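Long-range contacts in PmoD (Methylocystis sp. ATCC 49242, PDB 6CPD), which binds copper through a periplasmic cupredoxin domain and probably takes part in copper handling in a methane-oxidising bacterium: residues T18-P22 with I33-G37; N98-N102 with K124-G128; Y12-H16 with A42-N47; L57-R61 with E72-D76. All coordinates share one frame. Residue numbers count along the deposited sequence, not the author numbering.

Overall arrangement
The four contacts trace the two sheets of the cupredoxin-like β-sandwich. Contacts 1 and 3 share strand 13-20, centres about 20 Å apart, joined by a probable backbone hydrogen bond between A42 and T18; contact 1 is nested inside the loop that contact 3 closes. Contact 4, next along the chain, ties helix 72-77 to the second sheet, and contact 2 closes last. Contacts 1 and 2 abut, centres about 8 Å apart, through I33-G128 and F99-G37 backbone pairs. F43 meets L57 and F125 meets I59, so contact 4 packs against contacts 3 and 2. The packing runs from the copper side, at contact 3, across the chain's centre to contact 2, and both ends touch the second subunit.

Contact 1: T18-P22 with I33-G37; sequences TVFQP and IPATG
At one end of the cupredoxin-like β-sandwich, strand 13-20 runs out and the carboxamide of Q21 pairs with the N-H and C=O of A35, much as a peptide group would, in the loop between strands 32-33 and 37-45. T18-F20 is extended, and Q21 (phi/psi -132/84) leaves the strand before P22. The main chains stay apart, with CA-CA distances of 7.7 Å for V19-I33 and 7.5 Å for Q21-G37, a gap that a long side chain must span. Glutamine suits this: with chi1 m, chi2 t and chi3 near -72° its carboxamide reaches the extended A35 (-123/157). A35 N donates to Q21 OE1 at 3.1 Å, and Q21 NE2 donates to A35 O; P34 CD rests 3.6 Å from OE1. The same NE2 bonds to T39 on strand 37-45. Beside the amide, V19 (chi1 t) and I33 (m, t) point into the gap as branched apolar residues, V19 CG1 to I33 CD1 at 3.7 Å, while I33 CG2 approaches Q21 NE2 to 3.3 Å. G37 closes the loop at phi 118°, psi -161°, where a CB would jam against the preceding carbonyl. The straighter hydrogen bond, Q21 NE2 to A35 O, spans 2.8 Å, with 178° at the hydrogen.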
# COMPACT_ATOMS: atom_id res chain seq x y z
N THR B 18 -2.01 -7.81 1.53
CA THR B 18 -3.26 -7.61 2.25
C THR B 18 -3.14 -8.30 3.62
O THR B 18 -2.58 -9.38 3.73
CB THR B 18 -4.48 -8.21 1.49
OG1 THR B 18 -4.52 -7.72 0.14
CG2 THR B 18 -5.78 -7.84 2.19
N VAL B 19 -3.65 -7.65 4.65
CA VAL B 19 -3.61 -8.21 5.99
C VAL B 19 -5.01 -8.31 6.55
O VAL B 19 -5.76 -7.34 6.49
CB VAL B 19 -2.76 -7.34 6.94
CG1 VAL B 19 -2.65 -8.00 8.30
CG2 VAL B 19 -1.37 -7.09 6.34
N PHE B 20 -5.40 -9.48 7.06
CA PHE B 20 -6.64 -9.50 7.82
C PHE B 20 -6.49 -10.28 9.13
O PHE B 20 -5.54 -11.03 9.32
CB PHE B 20 -7.84 -9.99 6.99
CG PHE B 20 -7.76 -11.40 6.51
CD1 PHE B 20 -7.01 -11.72 5.38
CD2 PHE B 20 -8.54 -12.39 7.11
CE1 PHE B 20 -6.99 -13.03 4.90
CE2 PHE B 20 -8.52 -13.70 6.64
CZ PHE B 20 -7.75 -14.02 5.53
N GLN B 21 -7.43 -10.01 10.03
CA GLN B 21 -7.46 -10.59 11.37
C GLN B 21 -8.86 -11.12 11.64
O GLN B 21 -9.71 -10.44 12.22
CB GLN B 21 -7.08 -9.53 12.40
CG GLN B 21 -5.70 -8.89 12.13
CD GLN B 21 -5.19 -8.12 13.34
OE1 GLN B 21 -5.70 -7.04 13.65
NE2 GLN B 21 -4.21 -8.68 14.04
N PRO B 22 -9.10 -12.35 11.19
CA PRO B 22 -10.42 -12.99 11.14
C PRO B 22 -11.08 -13.15 12.52
O PRO B 22 -12.32 -13.28 12.58
CB PRO B 22 -10.13 -14.35 10.49
CG PRO B 22 -8.67 -14.60 10.75
CD PRO B 22 -8.03 -13.24 10.71
N ILE B 33 -1.87 -2.61 11.85
CA ILE B 33 -2.67 -3.78 12.23
C ILE B 33 -3.15 -3.62 13.67
O ILE B 33 -2.34 -3.66 14.58
CB ILE B 33 -1.80 -5.05 12.05
CG1 ILE B 33 -1.30 -5.12 10.60
CG2 ILE B 33 -2.54 -6.29 12.43
CD1 ILE B 33 -0.22 -6.13 10.38
N PRO B 34 -4.47 -3.45 13.88
CA PRO B 34 -4.99 -2.96 15.17
C PRO B 34 -4.98 -3.95 16.34
O PRO B 34 -4.93 -3.52 17.49
CB PRO B 34 -6.43 -2.54 14.84
CG PRO B 34 -6.80 -3.35 13.66
CD PRO B 34 -5.53 -3.51 12.86
N ALA B 35 -4.99 -5.25 16.07
CA ALA B 35 -5.17 -6.19 17.17
C ALA B 35 -4.02 -7.18 17.25
O ALA B 35 -3.27 -7.37 16.30
CB ALA B 35 -6.50 -6.95 17.01
N THR B 36 -3.83 -7.74 18.44
CA THR B 36 -2.95 -8.88 18.63
C THR B 36 -3.75 -10.10 18.21
O THR B 36 -4.98 -10.03 18.10
CB THR B 36 -2.44 -8.99 20.08
OG1 THR B 36 -3.54 -8.85 20.97
CG2 THR B 36 -1.44 -7.88 20.37
N GLY B 37 -3.08 -11.20 17.91
CA GLY B 37 -3.81 -12.42 17.62
C GLY B 37 -3.58 -12.92 16.21
O GLY B 37 -2.62 -12.51 15.53

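Contact 2: N98-N102 with K124-G128; sequences NFANN and KFMVG
The turn leaving strand 92-99 meets the C-terminal end of strand 118-127. A100 (-80/-19) turns the chain, and N101 and N102 extend again beside V127 (-113/128). CA atoms come closest at N102-G128, 4.8 Å. Apolar packing dominates. F99 (chi1 m) points toward the other segment and lays one ring face against V127, whose chi1 t rotamer puts CG2 4.0 Å from F99 CD1. F125 (chi1 p) adds its own ring, CZ to F99 CZ 4.0 Å, the centroids 6.0 Å apart and the planes at 90°; large flat residues and a compact valine fill this interior between sheets. Polar contact is slight: N102 CA makes a CA-H...O contact with V127 O at 3.3 Å. A CB on G128 would jam against the carbonyl O of V127 at a phi of 87°, and lie 2.8 Å from N102 CB, a clash. F99 also meets Y105 edge-to-face and F125 touches I33, so the contact joins strand 92-99 of one sheet to strand 118-127 of the other, beside strands 103-112 and 32-33.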
# COMPACT_ATOMS: atom_id res chain seq x y z
N ASN B 98 0.25 -15.77 14.80
CA ASN B 98 -0.34 -15.13 15.97
C ASN B 98 0.65 -14.12 16.53
O ASN B 98 1.66 -14.50 17.11
CB ASN B 98 -0.70 -16.16 17.04
CG ASN B 98 -1.47 -15.55 18.20
OD1 ASN B 98 -2.69 -15.40 18.15
ND2 ASN B 98 -0.76 -15.22 19.28
N PHE B 99 0.35 -12.84 16.34
CA PHE B 99 1.13 -11.79 16.96
C PHE B 99 0.63 -11.62 18.38
O PHE B 99 -0.43 -11.05 18.60
CB PHE B 99 1.04 -10.47 16.19
CG PHE B 99 1.76 -10.48 14.87
CD1 PHE B 99 3.07 -10.04 14.78
CD2 PHE B 99 1.13 -10.93 13.71
CE1 PHE B 99 3.74 -10.04 13.57
CE2 PHE B 99 1.80 -10.95 12.49
CZ PHE B 99 3.12 -10.50 12.43
N ALA B 100 1.40 -12.12 19.34
CA ALA B 100 1.00 -12.05 20.75
C ALA B 100 1.28 -10.68 21.35
O ALA B 100 0.71 -10.32 22.38
CB ALA B 100 1.70 -13.13 21.55
N ASN B 101 2.15 -9.91 20.69
CA ASN B 101 2.62 -8.64 21.25
C ASN B 101 2.45 -7.44 20.33
O ASN B 101 2.77 -7.50 19.15
CB ASN B 101 4.09 -8.76 21.62
CG ASN B 101 4.36 -9.94 22.53
OD1 ASN B 101 4.82 -10.98 22.08
ND2 ASN B 101 4.04 -9.78 23.80
N ASN B 102 1.97 -6.34 20.89
CA ASN B 102 2.00 -5.08 20.18
C ASN B 102 3.45 -4.63 19.91
O ASN B 102 4.36 -5.02 20.64
CB ASN B 102 1.23 -4.02 20.96
CG ASN B 102 1.87 -3.73 22.31
OD1 ASN B 102 1.87 -4.57 23.21
ND2 ASN B 102 2.40 -2.52 22.45
N LYS B 124 7.53 -2.07 6.62
CA LYS B 124 7.48 -1.76 8.04
C LYS B 124 6.04 -1.67 8.44
O LYS B 124 5.23 -1.08 7.71
CB LYS B 124 8.23 -0.47 8.33
CG LYS B 124 9.69 -0.52 7.94
CD LYS B 124 10.46 0.64 8.53
CE LYS B 124 11.93 0.51 8.24
NZ LYS B 124 12.68 1.54 9.01
N PHE B 125 5.68 -2.26 9.57
CA PHE B 125 4.29 -2.18 10.00
C PHE B 125 4.21 -2.22 11.51
O PHE B 125 5.19 -2.53 12.20
CB PHE B 125 3.43 -3.30 9.39
CG PHE B 125 3.85 -4.70 9.78
CD1 PHE B 125 4.89 -5.34 9.11
CD2 PHE B 125 3.18 -5.40 10.78
CE1 PHE B 125 5.26 -6.64 9.47
CE2 PHE B 125 3.54 -6.70 11.13
CZ PHE B 125 4.57 -7.32 10.47
N MET B 126 3.05 -1.93 12.04
CA MET B 126 2.93 -2.08 13.47
C MET B 126 1.67 -2.82 13.86
O MET B 126 0.67 -2.81 13.14
CB MET B 126 2.99 -0.73 14.14
CG MET B 126 1.81 0.16 13.92
SD MET B 126 2.05 1.50 15.09
CE MET B 126 2.35 0.53 16.57
N VAL B 127 1.77 -3.48 15.01
CA VAL B 127 0.66 -4.23 15.56
C VAL B 127 0.23 -3.51 16.82
O VAL B 127 1.06 -3.20 17.68
CB VAL B 127 1.07 -5.68 15.87
CG1 VAL B 127 -0.07 -6.43 16.55
CG2 VAL B 127 1.52 -6.39 14.58
N GLY B 128 -1.06 -3.23 16.92
CA GLY B 128 -1.61 -2.60 18.11
C GLY B 128 -1.52 -1.09 18.06
O GLY B 128 -1.90 -0.41 19.02

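Contact 3: Y12-H16 with A42-N47; sequences YDMIH and AFDIEN
H16, I15 and E46 lose the most surface where strand 13-20 pairs antiparallel with strand 37-45, in one sheet of the cupredoxin-like sandwich; the short axes lie 4.5 Å apart at 152°. H16 and D44 form the hydrogen-bonded pair (CA-CA 5.0 Å): H16 N donates to D44 O at 2.9 Å and D44 N to H16 O at 2.8 Å. Their side chains share a face, CB to CB 4.2 Å, and with chi1 t the H16 imidazole reaches the second subunit, where NE2 bonds to D31. I15, in the non-hydrogen-bonded pair with I45 (CA-CA 4.4 Å), faces the interior: both isoleucines have chi1 m, with I15 CG1 4.2 Å from I45 CG1, and I15 CG2 meets the edge of the F43 ring at CD2, 4.0 Å. β-branched residues suit both strand and core. E46 follows the last pair and turns (-71/-41), its N donating to M14 O at 3.1 Å. Its carboxylate OE1 accepts from a water (2.5 Å) that also bonds to Y12 O and M14 N, and N47 ND2 reaches D13 OD1 at 2.7 Å. Beyond the last bridge the pairing thus continues through polar groups and water. Nearby, the soft thioethers of M7 and M9 suit copper(I), and M14, which packs on both and whose side chain comes within about 4 Å of the ion, lines the site.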
# COMPACT_ATOMS: atom_id res chain seq x y z
N TYR B 12 10.48 -0.96 -9.96
CA TYR B 12 9.11 -0.82 -10.46
C TYR B 12 8.28 -2.04 -10.13
O TYR B 12 7.06 -2.02 -10.29
CB TYR B 12 9.10 -0.61 -11.97
CG TYR B 12 9.77 0.65 -12.42
CD1 TYR B 12 9.42 1.89 -11.88
CD2 TYR B 12 10.77 0.61 -13.39
CE1 TYR B 12 10.04 3.06 -12.31
CE2 TYR B 12 11.39 1.76 -13.81
CZ TYR B 12 11.03 2.98 -13.28
OH TYR B 12 11.67 4.10 -13.72
N ASP B 13 8.94 -3.12 -9.74
CA ASP B 13 8.19 -4.36 -9.51
C ASP B 13 7.69 -4.38 -8.07
O ASP B 13 8.49 -4.32 -7.14
CB ASP B 13 9.08 -5.56 -9.81
CG ASP B 13 9.68 -5.49 -11.21
OD1 ASP B 13 8.93 -5.52 -12.21
OD2 ASP B 13 10.93 -5.43 -11.31
N MET B 14 6.39 -4.60 -7.89
CA MET B 14 5.79 -4.51 -6.56
C MET B 14 5.22 -5.86 -6.19
O MET B 14 4.94 -6.69 -7.06
CB MET B 14 4.66 -3.45 -6.49
CG MET B 14 4.98 -2.10 -7.12
SD MET B 14 6.64 -1.53 -6.69
CE MET B 14 6.58 0.18 -7.25
N ILE B 15 5.11 -6.08 -4.89
CA ILE B 15 4.34 -7.20 -4.36
C ILE B 15 3.22 -6.61 -3.53
O ILE B 15 3.47 -5.87 -2.59
CB ILE B 15 5.21 -8.14 -3.53
CG1 ILE B 15 6.36 -8.68 -4.40
CG2 ILE B 15 4.37 -9.29 -2.94
CD1 ILE B 15 7.34 -9.54 -3.62
N HIS B 16 1.98 -6.87 -3.91
CA HIS B 16 0.86 -6.31 -3.18
C HIS B 16 0.62 -7.16 -1.94
O HIS B 16 0.72 -8.39 -1.98
CB HIS B 16 -0.40 -6.26 -4.05
CG HIS B 16 -1.58 -5.65 -3.38
ND1 HIS B 16 -2.62 -6.39 -2.87
CD2 HIS B 16 -1.88 -4.35 -3.12
CE1 HIS B 16 -3.51 -5.59 -2.33
NE2 HIS B 16 -3.09 -4.34 -2.47
N ALA B 42 -1.42 -11.88 3.03
CA ALA B 42 -1.46 -12.41 1.68
C ALA B 42 -0.62 -11.57 0.72
O ALA B 42 -0.75 -10.34 0.70
CB ALA B 42 -2.91 -12.49 1.19
N PHE B 43 0.21 -12.24 -0.07
CA PHE B 43 1.16 -11.61 -0.99
C PHE B 43 0.75 -11.92 -2.43
O PHE B 43 0.42 -13.06 -2.75
CB PHE B 43 2.59 -12.10 -0.72
CG PHE B 43 3.11 -11.72 0.64
CD1 PHE B 43 2.76 -12.46 1.75
CD2 PHE B 43 3.94 -10.63 0.80
CE1 PHE B 43 3.22 -12.11 3.01
CE2 PHE B 43 4.42 -10.28 2.04
CZ PHE B 43 4.06 -11.02 3.15
N ASP B 44 0.76 -10.89 -3.27
CA ASP B 44 0.41 -11.04 -4.68
C ASP B 44 1.54 -10.39 -5.50
O ASP B 44 1.66 -9.17 -5.57
CB ASP B 44 -0.93 -10.34 -4.98
CG ASP B 44 -1.35 -10.44 -6.46
OD1 ASP B 44 -0.55 -10.85 -7.32
OD2 ASP B 44 -2.49 -10.02 -6.76
N ILE B 45 2.34 -11.21 -6.15
CA ILE B 45 3.48 -10.72 -6.90
C ILE B 45 3.05 -10.15 -8.25
O ILE B 45 2.48 -10.87 -9.07
CB ILE B 45 4.49 -11.85 -7.12
CG1 ILE B 45 4.96 -12.41 -5.76
CG2 ILE B 45 5.65 -11.36 -7.94
CD1 ILE B 45 5.69 -13.74 -5.86
N GLU B 46 3.29 -8.85 -8.48
CA GLU B 46 2.77 -8.22 -9.69
C GLU B 46 3.48 -8.65 -10.98
O GLU B 46 2.83 -8.78 -12.02
CB GLU B 46 2.84 -6.68 -9.59
CG GLU B 46 1.81 -6.08 -8.63
CD GLU B 46 1.77 -4.55 -8.68
OE1 GLU B 46 2.68 -3.92 -9.28
OE2 GLU B 46 0.80 -3.97 -8.15
N ASN B 47 4.80 -8.79 -10.94
CA ASN B 47 5.58 -9.16 -12.12
C ASN B 47 5.65 -10.68 -12.28
O ASN B 47 6.21 -11.37 -11.43
CB ASN B 47 6.99 -8.57 -12.00
CG ASN B 47 7.84 -8.78 -13.25
OD1 ASN B 47 7.63 -9.72 -14.03
ND2 ASN B 47 8.85 -7.94 -13.42
O HOH W 1 4.82 -4.21 -10.45
O HOH W 2 6.70 -7.97 -8.71
O HOH W 3 -2.31 -9.17 -1.60

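Contact 4: L57-R61 with E72-D76; sequences LRIIR and EKELD
A salt-bridge network between the strand 55-61 and the short helix 72-77 is centred on R58. With chi1 and chi2 t and chi3 m, its arm extends toward the helix. R58 NH2 lies 2.8 Å from E72 OE2, a salt bridge with a weak hydrogen bond to a poorly ordered side chain, and 3.5 Å from D76 OD1, a bridge by charge alone because that oxygen sits well out of the guanidinium plane. E72 and D76 stand one helical turn apart, D76 N donating to E72 O at 2.9 Å, so both can serve one arginine. The helix lies in the connection from this strand to strand 79-86, covering the outside of a sheet of the cupredoxin-like β-sandwich; short axes approach to 10.0 Å at 67°. L75, the apolar residue on the helix face turned to the sheet, puts CB over one guanidinium face and CD1 3.1 Å from R58 NH1, packing also on L108. I60 (chi1 p), CA-CA 7.4 Å from L75, places CG2 4.3 Å from L75 CD2.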
# COMPACT_ATOMS: atom_id res chain seq x y z
N LEU B 57 10.98 -14.84 3.09
CA LEU B 57 10.34 -13.85 3.95
C LEU B 57 10.78 -14.06 5.40
O LEU B 57 10.70 -15.18 5.91
CB LEU B 57 8.81 -13.92 3.85
CG LEU B 57 8.04 -13.07 4.89
CD1 LEU B 57 8.15 -11.56 4.64
CD2 LEU B 57 6.57 -13.51 4.97
N ARG B 58 11.23 -13.00 6.03
CA ARG B 58 11.50 -13.02 7.46
C ARG B 58 10.85 -11.82 8.11
O ARG B 58 11.12 -10.68 7.73
CB ARG B 58 13.00 -13.06 7.74
CG ARG B 58 13.32 -13.03 9.23
CD ARG B 58 14.79 -12.93 9.49
NE ARG B 58 15.40 -14.26 9.45
CZ ARG B 58 16.59 -14.52 8.95
NH1 ARG B 58 17.32 -13.55 8.42
NH2 ARG B 58 17.06 -15.76 8.96
N ILE B 59 9.99 -12.07 9.09
CA ILE B 59 9.41 -10.95 9.83
C ILE B 59 10.15 -10.83 11.15
O ILE B 59 10.26 -11.80 11.90
CB ILE B 59 7.90 -11.15 10.05
CG1 ILE B 59 7.17 -11.20 8.71
CG2 ILE B 59 7.32 -10.02 10.94
CD1 ILE B 59 5.67 -11.46 8.84
N ILE B 60 10.70 -9.65 11.42
CA ILE B 60 11.43 -9.42 12.66
C ILE B 60 10.80 -8.32 13.50
O ILE B 60 10.11 -7.43 12.99
CB ILE B 60 12.90 -9.01 12.40
CG1 ILE B 60 12.95 -7.70 11.61
CG2 ILE B 60 13.66 -10.11 11.65
CD1 ILE B 60 14.34 -7.09 11.51
N ARG B 61 11.05 -8.40 14.80
CA ARG B 61 10.82 -7.27 15.67
C ARG B 61 11.79 -6.18 15.23
O ARG B 61 12.96 -6.45 14.95
CB ARG B 61 11.04 -7.67 17.15
CG ARG B 61 10.06 -8.78 17.56
CD ARG B 61 10.35 -9.37 18.93
NE ARG B 61 11.47 -10.30 18.94
CZ ARG B 61 11.40 -11.59 18.61
NH1 ARG B 61 10.25 -12.13 18.22
NH2 ARG B 61 12.49 -12.35 18.67
N GLU B 72 23.04 -13.81 10.47
CA GLU B 72 21.88 -14.69 10.55
C GLU B 72 21.53 -14.99 12.02
O GLU B 72 20.37 -15.18 12.37
CB GLU B 72 22.13 -15.99 9.77
CG GLU B 72 20.92 -16.46 8.94
CD GLU B 72 20.07 -17.53 9.61
OE1 GLU B 72 20.52 -18.13 10.62
OE2 GLU B 72 18.95 -17.76 9.11
N LYS B 73 22.55 -15.04 12.87
CA LYS B 73 22.31 -15.24 14.30
C LYS B 73 21.60 -14.03 14.91
O LYS B 73 20.73 -14.18 15.76
CB LYS B 73 23.62 -15.51 15.04
CG LYS B 73 23.39 -15.93 16.48
CD LYS B 73 24.67 -16.37 17.15
CE LYS B 73 25.73 -15.27 17.17
NZ LYS B 73 26.99 -15.72 17.83
N GLU B 74 22.02 -12.83 14.50
CA GLU B 74 21.42 -11.60 15.00
C GLU B 74 20.00 -11.46 14.49
O GLU B 74 19.10 -11.07 15.24
CB GLU B 74 22.25 -10.37 14.60
CG GLU B 74 23.49 -10.15 15.47
CD GLU B 74 24.57 -11.20 15.25
OE1 GLU B 74 24.58 -11.84 14.17
OE2 GLU B 74 25.41 -11.39 16.16
N LEU B 75 19.80 -11.77 13.22
CA LEU B 75 18.47 -11.74 12.64
C LEU B 75 17.58 -12.77 13.31
O LEU B 75 16.40 -12.52 13.53
CB LEU B 75 18.54 -11.95 11.13
CG LEU B 75 18.89 -10.70 10.33
CD1 LEU B 75 19.15 -11.03 8.87
CD2 LEU B 75 17.79 -9.65 10.44
N ASP B 76 18.13 -13.94 13.63
CA ASP B 76 17.34 -14.98 14.28
C ASP B 76 16.81 -14.55 15.66
O ASP B 76 15.67 -14.85 16.03
CB ASP B 76 18.16 -16.27 14.41
CG ASP B 76 18.15 -17.10 13.13
OD1 ASP B 76 17.22 -16.93 12.30
OD2 ASP B 76 19.07 -17.92 12.95